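Local structure of erythrocyte membrane protein 1 (Plasmodium falciparum, 2XU0) at residues L268-P273 and C295-G300; Y275-R280 and H288-G293. The protein probably binds receptors on the host cell surface as a parasite adhesin, this chain being its N-terminal segment and first Duffy-binding-like domain. The protein carries 10 engineered substitutions. All coordinates share one frame; numbering follows the deposited sequence.

Contact 1: residues L268-P273 and C295-G300; sequences LTCSAP and CGHNEG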
ATOM      1  N   LEU A 268      -6.786  -9.405 -13.135  1.00 34.36           N
ATOM      2  CA  LEU A 268      -6.848  -8.900 -11.768  1.00 34.42           C
ATOM      3  C   LEU A 268      -8.208  -8.339 -11.387  1.00 38.48           C
ATOM      4  O   LEU A 268      -8.611  -8.442 -10.224  1.00 36.37           O
ATOM      5  CB  LEU A 268      -5.721  -7.851 -11.525  1.00 34.23           C
ATOM      6  CG  LEU A 268      -5.622  -7.228 -10.098  1.00 36.43           C
ATOM      7  CD1 LEU A 268      -5.182  -8.274  -9.038  1.00 35.13           C
ATOM      8  CD2 LEU A 268      -4.654  -6.060 -10.102  1.00 35.37           C
ATOM      9  N   THR A 269      -8.891  -7.698 -12.354  1.00 36.97           N
ATOM     10  CA  THR A 269     -10.202  -7.077 -12.129  1.00 37.55           C
ATOM     11  C   THR A 269     -11.408  -7.987 -12.496  1.00 42.82           C
ATOM     12  O   THR A 269     -12.538  -7.517 -12.387  1.00 42.12           O
ATOM     13  CB  THR A 269     -10.311  -5.750 -12.874  1.00 37.63           C
ATOM     14  OG1 THR A 269     -10.009  -6.012 -14.241  1.00 34.67           O
ATOM     15  CG2 THR A 269      -9.428  -4.663 -12.295  1.00 31.47           C
ATOM     16  N   CYS A 270     -11.181  -9.267 -12.895  1.00 42.15           N
ATOM     17  CA  CYS A 270     -12.257 -10.254 -13.208  1.00 42.94           C
ATOM     18  C   CYS A 270     -13.430 -10.182 -12.203  1.00 46.53           C
ATOM     19  O   CYS A 270     -14.589 -10.130 -12.610  1.00 46.97           O
ATOM     20  CB  CYS A 270     -11.707 -11.684 -13.309  1.00 43.37           C
ATOM     21  SG  CYS A 270     -10.762 -12.044 -14.808  0.50 47.22           S
ATOM     22  N   SER A 271     -13.113 -10.137 -10.893  1.00 42.11           N
ATOM     23  CA  SER A 271     -14.094 -10.112  -9.795  1.00 41.80           C
ATOM     24  C   SER A 271     -14.352  -8.738  -9.228  1.00 44.72           C
ATOM     25  O   SER A 271     -15.014  -8.629  -8.195  1.00 44.34           O
ATOM     26  CB  SER A 271     -13.630 -11.028  -8.664  1.00 46.52           C
ATOM     27  OG  SER A 271     -12.349 -10.620  -8.207  1.00 59.25           O
ATOM     28  N   ALA A 272     -13.803  -7.689  -9.846  1.00 41.99           N
ATOM     29  CA  ALA A 272     -13.968  -6.344  -9.299  1.00 41.89           C
ATOM     30  C   ALA A 272     -15.440  -5.954  -9.353  1.00 45.06           C
ATOM     31  O   ALA A 272     -16.112  -6.318 -10.323  1.00 44.31           O
ATOM     32  CB  ALA A 272     -13.104  -5.342 -10.064  1.00 42.89           C
ATOM     33  N   PRO A 273     -15.986  -5.301  -8.303  1.00 41.41           N
ATOM     34  CA  PRO A 273     -17.411  -4.927  -8.339  1.00 41.33           C
ATOM     35  C   PRO A 273     -17.720  -4.055  -9.538  1.00 47.84           C
ATOM     36  O   PRO A 273     -16.854  -3.270  -9.958  1.00 47.61           O
ATOM     37  CB  PRO A 273     -17.598  -4.114  -7.057  1.00 42.66           C
ATOM     38  CG  PRO A 273     -16.473  -4.504  -6.183  1.00 47.12           C
ATOM     39  CD  PRO A 273     -15.333  -4.781  -7.087  1.00 42.62           C
ATOM     40  N   CYS A 295     -13.249  -1.427 -12.164  1.00 32.21           N
ATOM     41  CA  CYS A 295     -11.921  -0.786 -12.139  1.00 33.09           C
ATOM     42  C   CYS A 295     -11.253  -0.732 -13.519  1.00 37.71           C
ATOM     43  O   CYS A 295     -10.019  -0.809 -13.597  1.00 37.35           O
ATOM     44  CB  CYS A 295     -11.002  -1.448 -11.107  1.00 32.92           C
ATOM     45  SG  CYS A 295     -11.738  -1.693  -9.478  1.00 36.16           S
ATOM     46  N   GLY A 296     -12.058  -0.606 -14.589  1.00 32.67           N
ATOM     47  CA  GLY A 296     -11.543  -0.565 -15.952  1.00 31.15           C
ATOM     48  C   GLY A 296     -11.283  -1.908 -16.595  1.00 36.10           C
ATOM     49  O   GLY A 296     -10.600  -1.979 -17.623  1.00 36.19           O
ATOM     50  N   HIS A 297     -11.855  -2.979 -16.023  1.00 36.19           N
ATOM     51  CA  HIS A 297     -11.750  -4.361 -16.512  1.00 37.84           C
ATOM     52  C   HIS A 297     -12.061  -4.477 -18.007  1.00 43.65           C
ATOM     53  O   HIS A 297     -11.424  -5.266 -18.719  1.00 44.74           O
ATOM     54  CB  HIS A 297     -12.712  -5.275 -15.706  1.00 39.55           C
ATOM     55  CG  HIS A 297     -12.780  -6.699 -16.178  1.00 43.64           C
ATOM     56  ND1 HIS A 297     -11.734  -7.576 -15.980  1.00 45.65           N
ATOM     57  CD2 HIS A 297     -13.756  -7.332 -16.875  1.00 46.08           C
ATOM     58  CE1 HIS A 297     -12.111  -8.719 -16.544  1.00 45.59           C
ATOM     59  NE2 HIS A 297     -13.325  -8.617 -17.088  1.00 45.95           N
ATOM     60  N   ASN A 298     -13.040  -3.712 -18.483  1.00 40.68           N
ATOM     61  CA  ASN A 298     -13.473  -3.834 -19.890  1.00 41.58           C
ATOM     62  C   ASN A 298     -12.884  -2.800 -20.830  1.00 44.61           C
ATOM     63  O   ASN A 298     -13.291  -2.778 -21.983  1.00 45.67           O
ATOM     64  CB  ASN A 298     -15.029  -3.762 -19.964  1.00 46.07           C
ATOM     65  CG  ASN A 298     -15.784  -4.680 -19.028  1.00 60.62           C
ATOM     66  OD1 ASN A 298     -16.400  -4.237 -18.044  1.00 57.63           O
ATOM     67  ND2 ASN A 298     -15.767  -5.972 -19.324  1.00 48.74           N
ATOM     68  N   GLU A 299     -11.921  -1.970 -20.364  1.00 40.70           N
ATOM     69  CA  GLU A 299     -11.398  -0.801 -21.075  1.00 40.44           C
ATOM     70  C   GLU A 299     -10.021  -0.805 -21.732  1.00 45.14           C
ATOM     71  O   GLU A 299      -9.608   0.226 -22.269  1.00 44.08           O
ATOM     72  CB  GLU A 299     -11.548   0.445 -20.192  1.00 41.60           C
ATOM     73  CG  GLU A 299     -12.986   0.895 -19.992  1.00 46.81           C
ATOM     74  CD  GLU A 299     -13.207   1.641 -18.694  1.00 52.86           C
ATOM     75  OE1 GLU A 299     -12.736   2.797 -18.576  1.00 43.95           O
ATOM     76  OE2 GLU A 299     -13.816   1.050 -17.774  1.00 39.44           O
ATOM     77  N   GLY A 300      -9.327  -1.929 -21.719  1.00 42.59           N
ATOM     78  CA  GLY A 300      -8.001  -1.975 -22.320  1.00 42.49           C
ATOM     79  C   GLY A 300      -6.960  -1.431 -21.358  1.00 46.21           C
ATOM     80  O   GLY A 300      -6.804  -1.986 -20.263  1.00 46.48           O
TER
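Cys295 meets the turn of 268-273 through two different atoms: its CB lies 3.8 Å from Thr269 CG2, and its SG lies 3.9 Å from Ala272 CB. SG stands anti to the carbonyl carbon (chi1 -48°), and from there it makes the disulfide with Cys189 of helix 186-204. Leu192 of that helix touches both Thr269 and Cys295, and Trp265 NE1, from helix 249-268, donates to Cys295 O.

Gly296, with positive phi, opens a type I turn that runs to Glu299 and is closed by Glu299 N donating to Gly296 O. His297 follows in the turn and carries the polar half. Its CG is anti to the backbone N (chi1 175°), and the two side chains, His297 and Thr269, lie alongside, pointing opposite ways, with His297 CB 3.7 Å from Thr269 CB. ND1 then donates to Thr269 OG1 at 2.9 Å, the hydroxyl oxygen lying at the ring edge and only 7° out of the ring plane. Further round the ring, CE1 comes 3.7 Å from Cys270 CA. The segment 268-273 is itself folded as a type I turn, with Ala272 N bonded to Thr269 O at 2.8 Å.

Thr269 OG1 is a buried polar atom with several partners, since it is also bonded to the carbonyls of Trp265 and Lys266 in the last part of helix 249-268. As the hydroxyl accepts from ND1, its single hydrogen can serve one of the two carbonyls, or be shared between them. This arrangement is consistent with a hydrogen on ND1, and the imidazole is tied to the end of helix 249-268 in this Duffy-binding domain through Thr269 and, weakly, directly to Lys266 O.

Contact 2: residues Y275-R280 and H288-G293; sequences YADYFR and HFSSHG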
ATOM      1  N   TYR A 275     -19.786  -1.471  -9.739  1.00 41.07           N
ATOM      2  CA  TYR A 275     -19.784  -0.084  -9.317  1.00 41.13           C
ATOM      3  C   TYR A 275     -18.517   0.225  -8.521  1.00 43.19           C
ATOM      4  O   TYR A 275     -18.529   0.392  -7.297  1.00 41.88           O
ATOM      5  CB  TYR A 275     -21.089   0.251  -8.583  1.00 43.43           C
ATOM      6  CG  TYR A 275     -22.321   0.053  -9.452  1.00 47.43           C
ATOM      7  CD1 TYR A 275     -22.713   1.025 -10.374  1.00 50.08           C
ATOM      8  CD2 TYR A 275     -23.130  -1.077  -9.310  1.00 48.45           C
ATOM      9  CE1 TYR A 275     -23.862   0.865 -11.155  1.00 52.01           C
ATOM     10  CE2 TYR A 275     -24.277  -1.256 -10.095  1.00 49.38           C
ATOM     11  CZ  TYR A 275     -24.638  -0.282 -11.017  1.00 58.30           C
ATOM     12  OH  TYR A 275     -25.765  -0.436 -11.797  1.00 56.55           O
ATOM     13  N   ALA A 276     -17.398   0.211  -9.243  1.00 39.95           N
ATOM     14  CA  ALA A 276     -16.053   0.495  -8.723  1.00 38.12           C
ATOM     15  C   ALA A 276     -15.198   0.967  -9.878  1.00 39.68           C
ATOM     16  O   ALA A 276     -15.103   0.305 -10.913  1.00 39.24           O
ATOM     17  CB  ALA A 276     -15.446  -0.739  -8.070  1.00 38.12           C
ATOM     18  N   ASP A 277     -14.602   2.133  -9.720  1.00 34.94           N
ATOM     19  CA  ASP A 277     -13.745   2.674 -10.775  1.00 34.88           C
ATOM     20  C   ASP A 277     -12.497   3.284 -10.169  1.00 37.47           C
ATOM     21  O   ASP A 277     -12.532   3.719  -9.014  1.00 36.51           O
ATOM     22  CB  ASP A 277     -14.506   3.726 -11.623  1.00 36.87           C
ATOM     23  CG  ASP A 277     -15.540   3.096 -12.533  1.00 42.28           C
ATOM     24  OD1 ASP A 277     -15.154   2.602 -13.619  1.00 39.39           O
ATOM     25  OD2 ASP A 277     -16.709   2.978 -12.103  1.00 46.91           O
ATOM     26  N   TYR A 278     -11.397   3.305 -10.930  1.00 34.99           N
ATOM     27  CA  TYR A 278     -10.159   3.914 -10.426  1.00 34.41           C
ATOM     28  C   TYR A 278     -10.191   5.413 -10.705  1.00 39.79           C
ATOM     29  O   TYR A 278     -10.475   5.829 -11.832  1.00 38.74           O
ATOM     30  CB  TYR A 278      -8.925   3.283 -11.091  1.00 33.59           C
ATOM     31  CG  TYR A 278      -7.620   3.671 -10.419  1.00 31.60           C
ATOM     32  CD1 TYR A 278      -7.303   3.198  -9.149  1.00 34.05           C
ATOM     33  CD2 TYR A 278      -6.705   4.501 -11.054  1.00 30.34           C
ATOM     34  CE1 TYR A 278      -6.122   3.567  -8.515  1.00 36.33           C
ATOM     35  CE2 TYR A 278      -5.487   4.831 -10.450  1.00 30.95           C
ATOM     36  CZ  TYR A 278      -5.203   4.356  -9.178  1.00 39.07           C
ATOM     37  OH  TYR A 278      -4.069   4.731  -8.502  1.00 40.69           O
ATOM     38  N   PHE A 279      -9.890   6.217  -9.692  1.00 34.87           N
ATOM     39  CA  PHE A 279      -9.868   7.658  -9.878  1.00 34.44           C
ATOM     40  C   PHE A 279      -8.515   8.206  -9.494  1.00 36.01           C
ATOM     41  O   PHE A 279      -7.957   7.820  -8.460  1.00 34.28           O
ATOM     42  CB  PHE A 279     -10.941   8.357  -9.011  1.00 36.62           C
ATOM     43  CG  PHE A 279     -12.383   8.017  -9.294  1.00 39.54           C
ATOM     44  CD1 PHE A 279     -13.202   8.907  -9.976  1.00 43.13           C
ATOM     45  CD2 PHE A 279     -12.944   6.835  -8.816  1.00 41.99           C
ATOM     46  CE1 PHE A 279     -14.556   8.619 -10.178  1.00 44.25           C
ATOM     47  CE2 PHE A 279     -14.295   6.538  -9.039  1.00 45.59           C
ATOM     48  CZ  PHE A 279     -15.090   7.431  -9.725  1.00 43.84           C
ATOM     49  N   ARG A 280      -8.019   9.158 -10.282  1.00 33.00           N
ATOM     50  CA  ARG A 280      -6.763   9.868 -10.011  1.00 33.38           C
ATOM     51  C   ARG A 280      -6.840  11.263 -10.600  1.00 36.09           C
ATOM     52  O   ARG A 280      -7.649  11.493 -11.506  1.00 37.56           O
ATOM     53  CB  ARG A 280      -5.518   9.091 -10.502  1.00 35.39           C
ATOM     54  CG  ARG A 280      -5.606   8.564 -11.929  1.00 43.49           C
ATOM     55  CD  ARG A 280      -4.242   8.263 -12.503  1.00 49.27           C
ATOM     56  NE  ARG A 280      -3.532   9.509 -12.748  1.00 57.40           N
ATOM     57  CZ  ARG A 280      -3.493  10.134 -13.915  1.00 62.46           C
ATOM     58  NH1 ARG A 280      -4.058   9.589 -14.988  1.00 44.81           N
ATOM     59  NH2 ARG A 280      -2.860  11.288 -14.032  1.00 51.78           N
ATOM     60  N   HIS A 288      -9.180  12.011 -13.723  1.00 33.50           N
ATOM     61  CA  HIS A 288      -8.966  10.870 -14.626  1.00 34.31           C
ATOM     62  C   HIS A 288      -9.617   9.637 -13.977  1.00 39.25           C
ATOM     63  O   HIS A 288      -9.618   9.502 -12.745  1.00 38.27           O
ATOM     64  CB  HIS A 288      -7.500  10.662 -14.941  1.00 35.19           C
ATOM     65  CG  HIS A 288      -6.842  11.893 -15.504  1.00 39.02           C
ATOM     66  ND1 HIS A 288      -7.076  12.312 -16.806  1.00 40.47           N
ATOM     67  CD2 HIS A 288      -5.954  12.742 -14.928  1.00 40.53           C
ATOM     68  CE1 HIS A 288      -6.329  13.391 -16.977  1.00 39.42           C
ATOM     69  NE2 HIS A 288      -5.638  13.691 -15.875  1.00 39.88           N
ATOM     70  N   PHE A 289     -10.300   8.823 -14.780  1.00 35.71           N
ATOM     71  CA  PHE A 289     -11.098   7.729 -14.224  1.00 35.60           C
ATOM     72  C   PHE A 289     -11.369   6.652 -15.224  1.00 39.56           C
ATOM     73  O   PHE A 289     -11.462   6.948 -16.404  1.00 36.80           O
ATOM     74  CB  PHE A 289     -12.477   8.275 -13.742  1.00 36.44           C
ATOM     75  CG  PHE A 289     -13.158   9.202 -14.741  1.00 37.69           C
ATOM     76  CD1 PHE A 289     -14.149   8.726 -15.598  1.00 39.76           C
ATOM     77  CD2 PHE A 289     -12.798  10.549 -14.826  1.00 38.58           C
ATOM     78  CE1 PHE A 289     -14.776   9.581 -16.511  1.00 40.84           C
ATOM     79  CE2 PHE A 289     -13.396  11.395 -15.765  1.00 41.36           C
ATOM     80  CZ  PHE A 289     -14.383  10.907 -16.598  1.00 39.58           C
ATOM     81  N   SER A 290     -11.607   5.412 -14.738  1.00 36.38           N
ATOM     82  CA  SER A 290     -12.073   4.318 -15.592  1.00 36.39           C
ATOM     83  C   SER A 290     -13.574   4.613 -15.788  1.00 39.40           C
ATOM     84  O   SER A 290     -14.162   5.278 -14.934  1.00 37.97           O
ATOM     85  CB  SER A 290     -11.836   2.958 -14.938  1.00 38.02           C
ATOM     86  OG  SER A 290     -12.489   2.878 -13.688  1.00 45.91           O
ATOM     87  N   SER A 291     -14.174   4.189 -16.916  1.00 36.99           N
ATOM     88  CA  SER A 291     -15.542   4.569 -17.284  1.00 37.14           C
ATOM     89  C   SER A 291     -16.640   3.517 -17.162  1.00 43.18           C
ATOM     90  O   SER A 291     -17.815   3.886 -17.118  1.00 42.35           O
ATOM     91  CB  SER A 291     -15.551   5.053 -18.733  1.00 39.63           C
ATOM     92  OG  SER A 291     -14.686   6.153 -18.939  1.00 50.29           O
ATOM     93  N   HIS A 292     -16.293   2.236 -17.262  1.00 41.05           N
ATOM     94  CA  HIS A 292     -17.303   1.182 -17.347  1.00 41.99           C
ATOM     95  C   HIS A 292     -17.356   0.214 -16.177  1.00 44.90           C
ATOM     96  O   HIS A 292     -17.913  -0.882 -16.289  1.00 45.80           O
ATOM     97  CB  HIS A 292     -17.210   0.483 -18.726  1.00 43.79           C
ATOM     98  CG  HIS A 292     -17.437   1.428 -19.871  1.00 48.13           C
ATOM     99  ND1 HIS A 292     -16.414   1.767 -20.741  1.00 50.67           N
ATOM    100  CD2 HIS A 292     -18.548   2.129 -20.212  1.00 50.91           C
ATOM    101  CE1 HIS A 292     -16.935   2.640 -21.596  1.00 50.39           C
ATOM    102  NE2 HIS A 292     -18.210   2.904 -21.311  1.00 50.90           N
ATOM    103  N   GLY A 293     -16.828   0.654 -15.043  1.00 38.84           N
ATOM    104  CA  GLY A 293     -16.857  -0.126 -13.814  1.00 37.21           C
ATOM    105  C   GLY A 293     -15.856  -1.260 -13.781  1.00 38.07           C
ATOM    106  O   GLY A 293     -15.013  -1.405 -14.678  1.00 33.39           O
TER
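Tyr278-Arg280 and His288-Ser290 run antiparallel, Phe279 facing Phe289 as a non-hydrogen-bonded pair and Arg280 facing His288 as a hydrogen-bonded one. Arg280 N donates to His288 O at 3.0 Å, His288 N to Arg280 O at 2.7 Å, and, past the end of the strands, Ser290 N to Tyr278 O. Between these bonds Phe289 CA leans on Tyr278 O, a CA-H...O contact of 3.1 Å.

On one face of the ladder the Phe279 and Phe289 side chains cross obliquely, and Phe279 CD1 rests 3.9 Å from Phe289 CB. On the other, the guanidinium of Arg280 and the ring of His288 lie nearly parallel, their planes 10° apart. His288 CD2 sits over the guanidinium face, 3.5 Å from Arg280 NH2; NH2 is hydrogen-bonded to Asn28 OD1 of helix 22-39.

This is a short beta hairpin in a mostly helical Duffy-binding domain, and one side of it packs on the N-terminal segment: Arg280 touches Arg23, Asn24, Glu27 and Ile31, and Tyr278 OH is bonded to Glu27.

Beyond the strands a side-chain network takes over the pairing. Ser290 OG, placed between its own N and carbonyl carbon (chi1 58°), accepts from Tyr278 N and donates to Asp277 OD1 at 2.7 Å. That oxygen uses its anti lone pair for the serine and its syn lone pair for Gly293 N, at 2.9 Å. Two donors therefore grip OD1, while OD2 is bonded elsewhere, and Gly293 CA approaches Ala276 O to 3.4 Å.

Overall arrangement
From the N terminus, the chain passes through the N-terminal segment and a series of helices to helix 249-268, whose end leads into contact 1. It continues through 275-280 and out along strand 279-281, then returns by strand 287-289 to 288-293. Contact 2 closes this inner hairpin loop. Contact 1 closes the wider loop around it when 295-300 comes back to 268-273, ahead of helix 311-338. The two are nested, not crossed, with centres 10 Å apart. Glu299 joins them directly: OE1 reaches Ser291 N and OE2 reaches His292 N, probable hydrogen bonds. Backbone bonding of Ala276 with Cys295 adds a second link; these links tie the hairpin to the loop that returns to the end of helix 249-268.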